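Local structure of leucine aminopeptidase A1, chloroplastic (Solanum lycopersicum, 5D8N) at residues 217-222 against 230-235; 20-25 against 224-229; 237-242 against 334-339. The protein removes N-terminal amino acids from peptides as a magnesium-dependent hexameric aminopeptidase, also acts as a protein-folding chaperone, regulates wound signalling and has a role in insect defence. The protein carries 1 engineered substitution. One frame throughout, in Å; residues are numbered along the deposited sequence. Where two conformers were deposited one is given.

Contacts 1 and 3 pair helices of the catalytic domain, 197-221 with 229-242 and 229-242 with 327-342, while contact 2 sets residues 20-25 against the loop joining helices 197-221 and 229-242. Contacts 1 and 2 have centres 8 Å apart and touch directly, Val231 CG2 of contact 1 lying 3.4 Å from Ile226 O of contact 2. Contact 3 shares helix 229-242 with contact 1, about 12 Å away between centres. A magnesium ion sits on the carbonyls of contact 1, about 8 Å from the side chain of Ile226. The peptidase metal site is separate: the side chain of Leu232 lies about 9 Å from that of Lys300, a ligand there.

Contact 1 of 3, residues 217-222 against 230-235; sequences RELVNA and AVLAEE. With MG (magnesium ion), chain H.
The carbonyl oxygen of Leu219 accepts a short hydrogen bond, 2.6 Å from Leu219 O to a water that is itself a ligand of a bound magnesium ion. This is the C-terminal end of helix 197-221, packed beside helix 229-242 on the α/β catalytic domain of the M17 peptidases. Two backbone carbonyls, on either side of Asn221 in the sequence, complete the protein's share of the site, Val220 O at 2.3 Å and Ala222 O at 2.1 Å from the magnesium. Four waters fill the other positions of an octahedron, each carbonyl facing a water across the metal. Ala222 has already left helical geometry, which turns its carbonyl to the ion.

Away from the metal, the contact is apolar. Leu219 directs its side chain at helix 229-242, where its CD2 methyl meets two residues one helical turn apart. Leu219 and Leu232 cross at about a right angle, and Leu333 of helix 327-342 touches both. Glu235 lends its aliphatic part: a bend at its second torsion (chi2 -73°) turns the carboxylate aside and leaves CG as the atom that meets the leucine. The closest approach is between Leu219 CD2 and Glu235 CG, at 3.8 Å.

Contact 2 of 3, residues 20-25 against 224-229; sequences TRPNES and ANIVTP
Thr20, in the N-terminal arm, faces Ile226 in the loop that joins helices 197-221 and 229-242 of the catalytic domain; the arm is in extended form and meets this loop beside a neighbouring subunit of the hexamer. The threonine divides its work between two branches. Its methyl, set opposite the backbone N, faces the isoleucine, with Thr20 CG2 4.1 Å from Ile226 CD1. The hydroxyl turns instead to the second subunit, where it bonds to Thr372 OG1 and shares Ile370 O with Asn225 ND2 of the loop, so that one oxygen of the neighbour serves both segments. Thr20 O also comes against the isoleucine, 3.9 Å from Ile226 CD1, a plain van der Waals touch.

Arg21 directs its side chain away from the loop, and Pro22 returns to it, bringing its CD carbon to the same methyl, with Pro22 CD 4.4 Å from Ile226 CD1. Pro22 also packs on Phe176 as the arm moves on from the loop.

Ile226 reaches all of these partners through a single carbon because its two torsions (chi1 -64°, chi2 -68°) fold the chain toward the arm. Beside it Asn225 supplies the polar counterpart: its ND2 gives a second hydrogen bond, to Leu17 O earlier in the arm, so that arm, loop and neighbour are joined at one amide. Across the contact itself, the nearest atoms of this polar pair are Thr20 OG1 and Asn225 ND2, 4.4 Å apart.

Contact 3 of 3, residues 237-242 against 334-339; sequences KKIAST and GAAKAL
Ile239 meets helix 327-342 through both of its branches, in a helix-to-helix contact within the catalytic domain. Its CG2 methyl lies 4.3 Å from Ala336 CB, the small alanine letting the two helices come near, and the CA atoms of Ile239 and Lys337 are 6.2 Å apart. The other branch reaches alongside the start of the lysine chain, with Ile239 CD1 4.4 Å from Lys337 CB.

Beyond this apolar first shell a polar link spans the helices at the surface. One water donates to Thr242 OG1 at 3.0 Å and accepts from Lys337 NZ at 2.9 Å; a bend in the lysine (chi2 73°) helps carry its amine there, and Tyr243 OH gives NZ a further partner. The threonine hydroxyl is fixed in turn by its own helix, Thr242 OG1 donating to Lys238 O at 2.8 Å from 31° off the carbonyl plane. Thr242 N reaches that oxygen from the opposite face.

Further out, Leu215 of helix 197-221 touches both Ile239 and Lys337, while Phe351 of strand 347-358 backs Ala336. The water and the tyrosine hydroxyl, as partners of NZ, probably help hold the Lys337 ammonium in place.

Contact 1 of 3, residues 217-222 against 230-235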
ATOM      1  N   ARG A 217     -26.987 -17.740 -15.276  1.00 19.46           N
ATOM      2  CA  ARG A 217     -25.919 -17.053 -16.007  1.00 18.27           C
ATOM      3  C   ARG A 217     -26.372 -15.689 -16.490  1.00 20.54           C
ATOM      4  O   ARG A 217     -25.655 -14.691 -16.305  1.00 21.00           O
ATOM      5  CB  ARG A 217     -25.500 -17.863 -17.235  1.00 18.27           C
ATOM      6  CG  ARG A 217     -24.826 -19.167 -16.865  1.00 20.02           C
ATOM      7  CD  ARG A 217     -24.224 -19.845 -18.071  1.00 21.68           C
ATOM      8  NE  ARG A 217     -23.570 -21.086 -17.667  1.00 23.44           N
ATOM      9  CZ  ARG A 217     -22.966 -21.908 -18.518  1.00 25.60           C
ATOM     10  NH1 ARG A 217     -22.909 -21.578 -19.802  1.00 26.96           N
ATOM     11  NH2 ARG A 217     -22.572 -23.113 -18.115  1.00 22.44           N
ATOM     12  N   GLU A 218     -27.578 -15.631 -17.057  1.00 18.76           N
ATOM     13  CA  GLU A 218     -28.086 -14.347 -17.552  1.00 20.67           C
ATOM     14  C   GLU A 218     -28.278 -13.301 -16.470  1.00 19.35           C
ATOM     15  O   GLU A 218     -27.903 -12.134 -16.641  1.00 17.56           O
ATOM     16  CB  GLU A 218     -29.389 -14.556 -18.312  1.00 22.23           C
ATOM     17  CG  GLU A 218     -29.178 -15.193 -19.679  1.00 25.00           C
ATOM     18  CD  GLU A 218     -30.484 -15.364 -20.441  1.00 31.18           C
ATOM     19  OE1 GLU A 218     -31.529 -15.570 -19.781  1.00 33.16           O
ATOM     20  OE2 GLU A 218     -30.446 -15.388 -21.695  1.00 36.13           O
ATOM     21  N   LEU A 219     -28.731 -13.753 -15.305  1.00 18.18           N
ATOM     22  CA  LEU A 219     -28.984 -12.816 -14.221  1.00 19.52           C
ATOM     23  C   LEU A 219     -27.671 -12.216 -13.724  1.00 20.44           C
ATOM     24  O   LEU A 219     -27.617 -11.052 -13.372  1.00 20.54           O
ATOM     25  CB  LEU A 219     -29.741 -13.496 -13.087  1.00 19.74           C
ATOM     26  CG  LEU A 219     -31.186 -13.852 -13.427  1.00 21.83           C
ATOM     27  CD1 LEU A 219     -31.793 -14.659 -12.298  1.00 23.59           C
ATOM     28  CD2 LEU A 219     -32.009 -12.599 -13.671  1.00 23.23           C
ATOM     29  N   VAL A 220     -26.615 -13.020 -13.719  1.00 20.14           N
ATOM     30  CA  VAL A 220     -25.306 -12.586 -13.256  1.00 19.13           C
ATOM     31  C   VAL A 220     -24.586 -11.790 -14.342  1.00 19.42           C
ATOM     32  O   VAL A 220     -23.967 -10.801 -14.044  1.00 18.93           O
ATOM     33  CB  VAL A 220     -24.450 -13.791 -12.807  1.00 18.76           C
ATOM     34  CG1 VAL A 220     -23.061 -13.341 -12.380  1.00 19.28           C
ATOM     35  CG2 VAL A 220     -25.119 -14.522 -11.649  1.00 20.30           C
ATOM     36  N   ASN A 221     -24.520 -12.293 -15.567  1.00 20.22           N
ATOM     37  CA  ASN A 221     -23.900 -11.542 -16.634  1.00 19.69           C
ATOM     38  C   ASN A 221     -24.421 -10.113 -16.721  1.00 20.88           C
ATOM     39  O   ASN A 221     -23.702  -9.225 -17.147  1.00 23.68           O
ATOM     40  CB  ASN A 221     -24.147 -12.230 -17.975  1.00 18.85           C
ATOM     41  CG  ASN A 221     -23.258 -13.428 -18.206  1.00 18.98           C
ATOM     42  OD1 ASN A 221     -22.278 -13.661 -17.513  1.00 19.60           O
ATOM     43  ND2 ASN A 221     -23.646 -14.245 -19.164  1.00 21.33           N
ATOM     44  N   ALA A 222     -25.727  -9.923 -16.574  1.00 20.29           N
ATOM     45  CA  ALA A 222     -26.310  -8.615 -16.754  1.00 20.59           C
ATOM     46  C   ALA A 222     -25.730  -7.692 -15.686  1.00 23.27           C
ATOM     47  O   ALA A 222     -25.601  -8.071 -14.520  1.00 22.48           O
ATOM     48  CB  ALA A 222     -27.820  -8.701 -16.636  1.00 20.40           C
ATOM     49  N   ALA A 230     -35.822  -4.247  -8.684  1.00 21.34           N
ATOM     50  CA  ALA A 230     -37.145  -4.286  -9.305  1.00 24.09           C
ATOM     51  C   ALA A 230     -37.183  -5.236 -10.494  1.00 22.94           C
ATOM     52  O   ALA A 230     -38.061  -6.094 -10.566  1.00 22.71           O
ATOM     53  CB  ALA A 230     -37.556  -2.897  -9.779  1.00 26.51           C
ATOM     54  N   VAL A 231     -36.113  -5.250 -11.289  1.00 22.60           N
ATOM     55  CA  VAL A 231     -36.005  -6.226 -12.379  1.00 21.72           C
ATOM     56  C   VAL A 231     -35.825  -7.663 -11.917  1.00 20.95           C
ATOM     57  O   VAL A 231     -36.498  -8.587 -12.408  1.00 19.14           O
ATOM     58  CB  VAL A 231     -34.889  -5.869 -13.375  1.00 23.17           C
ATOM     59  CG1 VAL A 231     -34.688  -6.981 -14.408  1.00 21.65           C
ATOM     60  CG2 VAL A 231     -35.271  -4.582 -14.088  1.00 26.21           C
ATOM     61  N   LEU A 232     -35.049  -7.847 -10.857  1.00 21.72           N
ATOM     62  CA  LEU A 232     -34.957  -9.179 -10.260  1.00 21.25           C
ATOM     63  C   LEU A 232     -36.327  -9.665  -9.763  1.00 20.95           C
ATOM     64  O   LEU A 232     -36.700 -10.826  -9.937  1.00 21.96           O
ATOM     65  CB  LEU A 232     -33.954  -9.175  -9.119  1.00 21.89           C
ATOM     66  CG  LEU A 232     -33.471 -10.533  -8.628  1.00 24.78           C
ATOM     67  CD1 LEU A 232     -32.804 -11.276  -9.774  1.00 26.96           C
ATOM     68  CD2 LEU A 232     -32.439 -10.372  -7.512  1.00 26.38           C
ATOM     69  N   ALA A 233     -37.087  -8.779  -9.130  1.00 22.69           N
ATOM     70  CA  ALA A 233     -38.438  -9.154  -8.692  1.00 24.23           C
ATOM     71  C   ALA A 233     -39.344  -9.521  -9.863  1.00 24.00           C
ATOM     72  O   ALA A 233     -40.124 -10.473  -9.772  1.00 22.09           O
ATOM     73  CB  ALA A 233     -39.075  -8.034  -7.899  1.00 24.05           C
ATOM     74  N   GLU A 234     -39.210  -8.801 -10.975  1.00 25.04           N
ATOM     75  CA  GLU A 234     -39.977  -9.138 -12.180  1.00 26.04           C
ATOM     76  C   GLU A 234     -39.595 -10.495 -12.753  1.00 24.20           C
ATOM     77  O   GLU A 234     -40.461 -11.241 -13.205  1.00 23.75           O
ATOM     78  CB  GLU A 234     -39.826  -8.092 -13.290  1.00 29.96           C
ATOM     79  CG  GLU A 234     -40.533  -6.780 -13.002  1.00 46.83           C
ATOM     80  CD  GLU A 234     -42.045  -6.896 -12.819  1.00 54.39           C
ATOM     81  OE1 GLU A 234     -42.671  -7.772 -13.473  1.00 48.96           O
ATOM     82  OE2 GLU A 234     -42.564  -6.126 -11.969  1.00 55.15           O
ATOM     83  N   GLU A 235     -38.313 -10.835 -12.711  1.00 22.02           N
ATOM     84  CA  GLU A 235     -37.893 -12.156 -13.125  1.00 22.56           C
ATOM     85  C   GLU A 235     -38.563 -13.218 -12.245  1.00 21.35           C
ATOM     86  O   GLU A 235     -38.934 -14.297 -12.713  1.00 20.66           O
ATOM     87  CB  GLU A 235     -36.365 -12.319 -13.112  1.00 24.30           C
ATOM     88  CG  GLU A 235     -35.626 -11.429 -14.108  1.00 27.14           C
ATOM     89  CD  GLU A 235     -35.752 -11.844 -15.569  1.00 31.74           C
ATOM     90  OE1 GLU A 235     -36.078 -13.009 -15.895  1.00 33.61           O
ATOM     91  OE2 GLU A 235     -35.527 -10.961 -16.416  1.00 36.66           O
TER
HETATM   92 MG    MG H 605     -24.237  -8.768 -13.088  1.00 50.31          MG
HETATM   93  O   HOH W   1     -26.227  -9.280 -12.058  1.00 20.87           O
HETATM   94  O   HOH W   2     -22.207  -8.388 -13.844  1.00 37.76           O
HETATM   95  O   HOH W   3     -24.351  -6.978 -11.826  1.00 35.73           O
HETATM   96  O   HOH W   4     -23.456  -9.659 -11.284  1.00 34.02           O

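Contact 2 of 3, residues 20-25 against 224-229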
ATOM      1  N   THR A  20     -28.963   1.703 -22.227  1.00 24.44           N
ATOM      2  CA  THR A  20     -28.617   0.408 -22.741  1.00 23.49           C
ATOM      3  C   THR A  20     -29.870  -0.435 -22.920  1.00 25.48           C
ATOM      4  O   THR A  20     -30.772  -0.436 -22.082  1.00 25.09           O
ATOM      5  CB  THR A  20     -27.565  -0.256 -21.851  1.00 22.18           C
ATOM      6  OG1 THR A  20     -26.360   0.515 -21.950  1.00 20.42           O
ATOM      7  CG2 THR A  20     -27.292  -1.702 -22.277  1.00 22.16           C
ATOM      8  N   ARG A  21     -29.949  -1.075 -24.074  1.00 26.70           N
ATOM      9  CA  ARG A  21     -31.102  -1.906 -24.403  1.00 33.07           C
ATOM     10  C   ARG A  21     -30.617  -3.315 -24.728  1.00 28.98           C
ATOM     11  O   ARG A  21     -29.862  -3.535 -25.667  1.00 29.44           O
ATOM     12  CB  ARG A  21     -31.852  -1.304 -25.590  1.00 39.58           C
ATOM     13  CG  ARG A  21     -33.085  -2.097 -25.993  1.00 60.45           C
ATOM     14  CD  ARG A  21     -33.729  -1.522 -27.250  1.00 79.22           C
ATOM     15  NE  ARG A  21     -34.911  -2.258 -27.694  1.00 85.26           N
ATOM     16  CZ  ARG A  21     -35.829  -1.762 -28.521  1.00 91.25           C
ATOM     17  NH1 ARG A  21     -35.701  -0.540 -29.019  1.00 96.22           N
ATOM     18  NH2 ARG A  21     -36.892  -2.478 -28.850  1.00 86.86           N
ATOM     19  N   PRO A  22     -30.954  -4.274 -23.879  1.00 28.16           N
ATOM     20  CA  PRO A  22     -30.546  -5.648 -24.218  1.00 28.62           C
ATOM     21  C   PRO A  22     -31.107  -6.118 -25.555  1.00 25.91           C
ATOM     22  O   PRO A  22     -32.243  -5.794 -25.904  1.00 25.33           O
ATOM     23  CB  PRO A  22     -31.141  -6.499 -23.101  1.00 31.45           C
ATOM     24  CG  PRO A  22     -31.624  -5.530 -22.069  1.00 38.69           C
ATOM     25  CD  PRO A  22     -31.849  -4.198 -22.718  1.00 32.56           C
ATOM     26  N   ASN A  23     -30.275  -6.762 -26.355  1.00 25.83           N
ATOM     27  CA  ASN A  23     -30.743  -7.397 -27.578  1.00 28.14           C
ATOM     28  C   ASN A  23     -31.605  -8.592 -27.188  1.00 33.82           C
ATOM     29  O   ASN A  23     -31.446  -9.174 -26.114  1.00 32.97           O
ATOM     30  CB  ASN A  23     -29.587  -7.902 -28.427  1.00 28.62           C
ATOM     31  CG  ASN A  23     -28.614  -6.819 -28.822  1.00 28.54           C
ATOM     32  OD1 ASN A  23     -27.392  -6.963 -28.602  1.00 33.95           O
ATOM     33  ND2 ASN A  23     -29.136  -5.704 -29.267  1.00 28.06           N
ATOM     34  N   GLU A  24     -32.555  -8.919 -28.057  1.00 39.92           N
ATOM     35  CA  GLU A  24     -33.462 -10.035 -27.816  1.00 55.07           C
ATOM     36  C   GLU A  24     -32.651 -11.315 -27.913  1.00 57.74           C
ATOM     37  O   GLU A  24     -31.887 -11.471 -28.866  1.00 59.64           O
ATOM     38  CB  GLU A  24     -34.602 -10.034 -28.849  1.00 64.27           C
ATOM     39  CG  GLU A  24     -35.509  -8.799 -28.813  1.00 77.49           C
ATOM     40  CD  GLU A  24     -35.840  -8.316 -27.399  1.00 86.12           C
ATOM     41  OE1 GLU A  24     -35.424  -7.196 -27.011  1.00 77.04           O
ATOM     42  OE2 GLU A  24     -36.441  -9.094 -26.626  1.00 80.17           O
ATOM     43  N   SER A  25     -32.665 -12.116 -26.851  1.00 63.25           N
ATOM     44  CA  SER A  25     -31.984 -13.413 -26.879  1.00 81.83           C
ATOM     45  C   SER A  25     -32.625 -14.298 -27.956  1.00 95.80           C
ATOM     46  O   SER A  25     -33.803 -14.659 -27.862  1.00 77.51           O
ATOM     47  CB  SER A  25     -32.059 -14.129 -25.527  1.00 73.80           C
ATOM     48  OG  SER A  25     -32.275 -13.226 -24.456  1.00 63.01           O
ATOM     49  N   ALA A 224     -25.624  -4.229 -13.193  1.00 20.16           N
ATOM     50  CA  ALA A 224     -26.540  -3.682 -12.201  1.00 19.38           C
ATOM     51  C   ALA A 224     -27.477  -2.598 -12.727  1.00 19.94           C
ATOM     52  O   ALA A 224     -28.512  -2.344 -12.112  1.00 19.22           O
ATOM     53  CB  ALA A 224     -25.754  -3.167 -11.016  1.00 19.57           C
ATOM     54  N   ASN A 225     -27.114  -1.923 -13.817  1.00 21.22           N
ATOM     55  CA  ASN A 225     -27.994  -0.921 -14.427  1.00 22.00           C
ATOM     56  C   ASN A 225     -29.114  -1.564 -15.237  1.00 22.14           C
ATOM     57  O   ASN A 225     -30.078  -0.914 -15.607  1.00 23.35           O
ATOM     58  CB  ASN A 225     -27.217   0.133 -15.239  1.00 21.01           C
ATOM     59  CG  ASN A 225     -26.465  -0.433 -16.423  1.00 19.21           C
ATOM     60  OD1 ASN A 225     -25.778  -1.444 -16.329  1.00 19.74           O
ATOM     61  ND2 ASN A 225     -26.576   0.245 -17.553  1.00 18.41           N
ATOM     62  N   ILE A 226     -29.034  -2.869 -15.428  1.00 21.78           N
ATOM     63  CA  ILE A 226     -30.067  -3.631 -16.129  1.00 21.55           C
ATOM     64  C   ILE A 226     -30.821  -4.548 -15.156  1.00 20.25           C
ATOM     65  O   ILE A 226     -32.041  -4.514 -15.077  1.00 20.37           O
ATOM     66  CB  ILE A 226     -29.405  -4.521 -17.220  1.00 22.83           C
ATOM     67  CG1 ILE A 226     -28.730  -3.671 -18.291  1.00 22.37           C
ATOM     68  CG2 ILE A 226     -30.409  -5.484 -17.844  1.00 25.12           C
ATOM     69  CD1 ILE A 226     -29.661  -2.861 -19.170  1.00 23.35           C
ATOM     70  N   VAL A 227     -30.110  -5.379 -14.399  1.00 19.27           N
ATOM     71  CA  VAL A 227     -30.747  -6.157 -13.341  1.00 19.34           C
ATOM     72  C   VAL A 227     -30.675  -5.427 -12.005  1.00 18.78           C
ATOM     73  O   VAL A 227     -29.682  -5.532 -11.278  1.00 19.15           O
ATOM     74  CB  VAL A 227     -30.186  -7.593 -13.246  1.00 21.44           C
ATOM     75  CG1 VAL A 227     -30.759  -8.339 -12.037  1.00 23.54           C
ATOM     76  CG2 VAL A 227     -30.576  -8.379 -14.495  1.00 24.51           C
ATOM     77  N   THR A 228     -31.656  -4.558 -11.814  1.00 19.07           N
ATOM     78  CA  THR A 228     -31.930  -3.881 -10.567  1.00 19.93           C
ATOM     79  C   THR A 228     -32.770  -4.781  -9.681  1.00 19.50           C
ATOM     80  O   THR A 228     -33.172  -5.851 -10.106  1.00 20.71           O
ATOM     81  CB  THR A 228     -32.754  -2.622 -10.850  1.00 22.60           C
ATOM     82  OG1 THR A 228     -33.954  -3.001 -11.519  1.00 20.50           O
ATOM     83  CG2 THR A 228     -31.972  -1.656 -11.748  1.00 23.42           C
ATOM     84  N   PRO A 229     -32.984  -4.383  -8.427  1.00 18.81           N
ATOM     85  CA  PRO A 229     -33.860  -5.170  -7.575  1.00 19.76           C
ATOM     86  C   PRO A 229     -35.291  -5.307  -8.092  1.00 20.08           C
ATOM     87  O   PRO A 229     -35.849  -6.402  -8.072  1.00 22.18           O
ATOM     88  CB  PRO A 229     -33.810  -4.420  -6.234  1.00 20.41           C
ATOM     89  CG  PRO A 229     -32.461  -3.791  -6.217  1.00 21.45           C
ATOM     90  CD  PRO A 229     -32.224  -3.375  -7.658  1.00 21.68           C
TER

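Contact 3 of 3, residues 237-242 against 334-339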
ATOM      1  N   LYS A 237     -41.413 -12.956 -10.688  1.00 22.51           N
ATOM      2  CA  LYS A 237     -42.821 -12.988 -11.079  1.00 24.97           C
ATOM      3  C   LYS A 237     -43.063 -13.735 -12.383  1.00 24.92           C
ATOM      4  O   LYS A 237     -44.089 -14.409 -12.539  1.00 24.33           O
ATOM      5  CB  LYS A 237     -43.360 -11.558 -11.194  1.00 27.21           C
ATOM      6  CG  LYS A 237     -43.596 -10.941  -9.831  1.00 31.85           C
ATOM      7  CD  LYS A 237     -44.440  -9.681  -9.951  1.00 41.32           C
ATOM      8  CE  LYS A 237     -43.628  -8.418 -10.046  1.00 54.51           C
ATOM      9  NZ  LYS A 237     -44.541  -7.255 -10.225  1.00 68.59           N
ATOM     10  N   LYS A 238     -42.096 -13.649 -13.289  0.52 23.32           N
ATOM     11  CA  LYS A 238     -42.187 -14.304 -14.584  0.52 23.49           C
ATOM     12  C   LYS A 238     -42.137 -15.814 -14.391  0.52 23.24           C
ATOM     13  O   LYS A 238     -42.852 -16.567 -15.058  0.52 23.06           O
ATOM     14  CB  LYS A 238     -41.030 -13.847 -15.477  0.52 24.91           C
ATOM     15  CG  LYS A 238     -40.951 -14.494 -16.849  0.52 28.77           C
ATOM     16  CD  LYS A 238     -39.724 -14.010 -17.618  0.52 31.04           C
ATOM     17  CE  LYS A 238     -39.373 -14.915 -18.790  0.52 31.39           C
ATOM     18  NZ  LYS A 238     -38.314 -14.259 -19.610  0.52 34.13           N
ATOM     19  N   ILE A 239     -41.285 -16.266 -13.479  1.00 22.52           N
ATOM     20  CA  ILE A 239     -41.212 -17.690 -13.185  1.00 23.05           C
ATOM     21  C   ILE A 239     -42.564 -18.127 -12.634  1.00 23.61           C
ATOM     22  O   ILE A 239     -43.092 -19.145 -13.037  1.00 24.72           O
ATOM     23  CB  ILE A 239     -40.100 -18.010 -12.176  1.00 25.87           C
ATOM     24  CG1 ILE A 239     -38.721 -17.802 -12.836  1.00 24.31           C
ATOM     25  CG2 ILE A 239     -40.236 -19.440 -11.671  1.00 26.44           C
ATOM     26  CD1 ILE A 239     -37.591 -17.733 -11.841  1.00 28.14           C
ATOM     27  N   ALA A 240     -43.124 -17.371 -11.705  1.00 22.91           N
ATOM     28  CA  ALA A 240     -44.381 -17.780 -11.072  1.00 25.28           C
ATOM     29  C   ALA A 240     -45.508 -17.782 -12.104  1.00 26.37           C
ATOM     30  O   ALA A 240     -46.362 -18.651 -12.078  1.00 27.71           O
ATOM     31  CB  ALA A 240     -44.743 -16.836  -9.929  1.00 22.33           C
ATOM     32  N   SER A 241     -45.479 -16.811 -13.006  1.00 25.00           N
ATOM     33  CA  SER A 241     -46.492 -16.687 -14.030  1.00 27.87           C
ATOM     34  C   SER A 241     -46.438 -17.867 -14.990  1.00 28.56           C
ATOM     35  O   SER A 241     -47.470 -18.438 -15.336  1.00 27.06           O
ATOM     36  CB  SER A 241     -46.296 -15.380 -14.795  1.00 29.47           C
ATOM     37  OG  SER A 241     -47.217 -15.363 -15.865  1.00 37.05           O
ATOM     38  N   THR A 242     -45.224 -18.297 -15.330  1.00 27.10           N
ATOM     39  CA  THR A 242     -45.029 -19.412 -16.243  1.00 25.93           C
ATOM     40  C   THR A 242     -45.549 -20.697 -15.607  1.00 28.01           C
ATOM     41  O   THR A 242     -45.973 -21.603 -16.314  1.00 25.05           O
ATOM     42  CB  THR A 242     -43.550 -19.574 -16.635  1.00 27.48           C
ATOM     43  OG1 THR A 242     -43.087 -18.360 -17.234  1.00 28.91           O
ATOM     44  CG2 THR A 242     -43.353 -20.680 -17.635  1.00 28.19           C
ATOM     45  N   GLY A 334     -32.687 -19.745 -10.554  1.00 19.56           N
ATOM     46  CA  GLY A 334     -32.441 -20.828 -11.500  1.00 19.46           C
ATOM     47  C   GLY A 334     -33.004 -22.157 -11.043  1.00 18.59           C
ATOM     48  O   GLY A 334     -33.652 -22.874 -11.803  1.00 17.40           O
ATOM     49  N   ALA A 335     -32.872 -22.428  -9.757  1.00 19.45           N
ATOM     50  CA  ALA A 335     -33.445 -23.642  -9.210  1.00 19.93           C
ATOM     51  C   ALA A 335     -34.970 -23.623  -9.326  1.00 20.23           C
ATOM     52  O   ALA A 335     -35.583 -24.657  -9.589  1.00 19.29           O
ATOM     53  CB  ALA A 335     -33.009 -23.839  -7.762  1.00 20.75           C
ATOM     54  N   ALA A 336     -35.580 -22.466  -9.087  1.00 19.11           N
ATOM     55  CA  ALA A 336     -37.028 -22.345  -9.164  1.00 18.45           C
ATOM     56  C   ALA A 336     -37.514 -22.627 -10.572  1.00 19.36           C
ATOM     57  O   ALA A 336     -38.520 -23.294 -10.760  1.00 18.01           O
ATOM     58  CB  ALA A 336     -37.490 -20.964  -8.741  1.00 18.31           C
ATOM     59  N   LYS A 337     -36.826 -22.037 -11.540  1.00 20.96           N
ATOM     60  CA  LYS A 337     -37.105 -22.263 -12.938  1.00 22.71           C
ATOM     61  C   LYS A 337     -37.051 -23.742 -13.314  1.00 24.60           C
ATOM     62  O   LYS A 337     -37.956 -24.272 -13.965  1.00 24.63           O
ATOM     63  CB  LYS A 337     -36.148 -21.415 -13.772  1.00 24.44           C
ATOM     64  CG  LYS A 337     -36.178 -21.673 -15.269  1.00 27.16           C
ATOM     65  CD  LYS A 337     -37.427 -21.130 -15.901  1.00 28.29           C
ATOM     66  CE  LYS A 337     -37.336 -21.236 -17.419  1.00 27.74           C
ATOM     67  NZ  LYS A 337     -38.704 -21.003 -17.991  1.00 30.74           N
ATOM     68  N   ALA A 338     -36.012 -24.432 -12.863  1.00 24.28           N
ATOM     69  CA  ALA A 338     -35.921 -25.860 -13.084  1.00 22.41           C
ATOM     70  C   ALA A 338     -37.090 -26.615 -12.425  1.00 21.91           C
ATOM     71  O   ALA A 338     -37.731 -27.463 -13.047  1.00 20.03           O
ATOM     72  CB  ALA A 338     -34.578 -26.390 -12.599  1.00 21.55           C
ATOM     73  N   LEU A 339     -37.327 -26.333 -11.150  1.00 21.00           N
ATOM     74  CA  LEU A 339     -38.278 -27.101 -10.381  1.00 20.82           C
ATOM     75  C   LEU A 339     -39.691 -26.851 -10.871  1.00 22.14           C
ATOM     76  O   LEU A 339     -40.555 -27.717 -10.799  1.00 23.03           O
ATOM     77  CB  LEU A 339     -38.122 -26.778  -8.909  1.00 20.57           C
ATOM     78  CG  LEU A 339     -36.815 -27.344  -8.319  1.00 23.19           C
ATOM     79  CD1 LEU A 339     -36.561 -26.767  -6.933  1.00 24.16           C
ATOM     80  CD2 LEU A 339     -36.845 -28.867  -8.234  1.00 22.99           C
TER
HETATM   81  O   HOH W   5     -40.108 -18.714 -16.838  1.00 29.55           O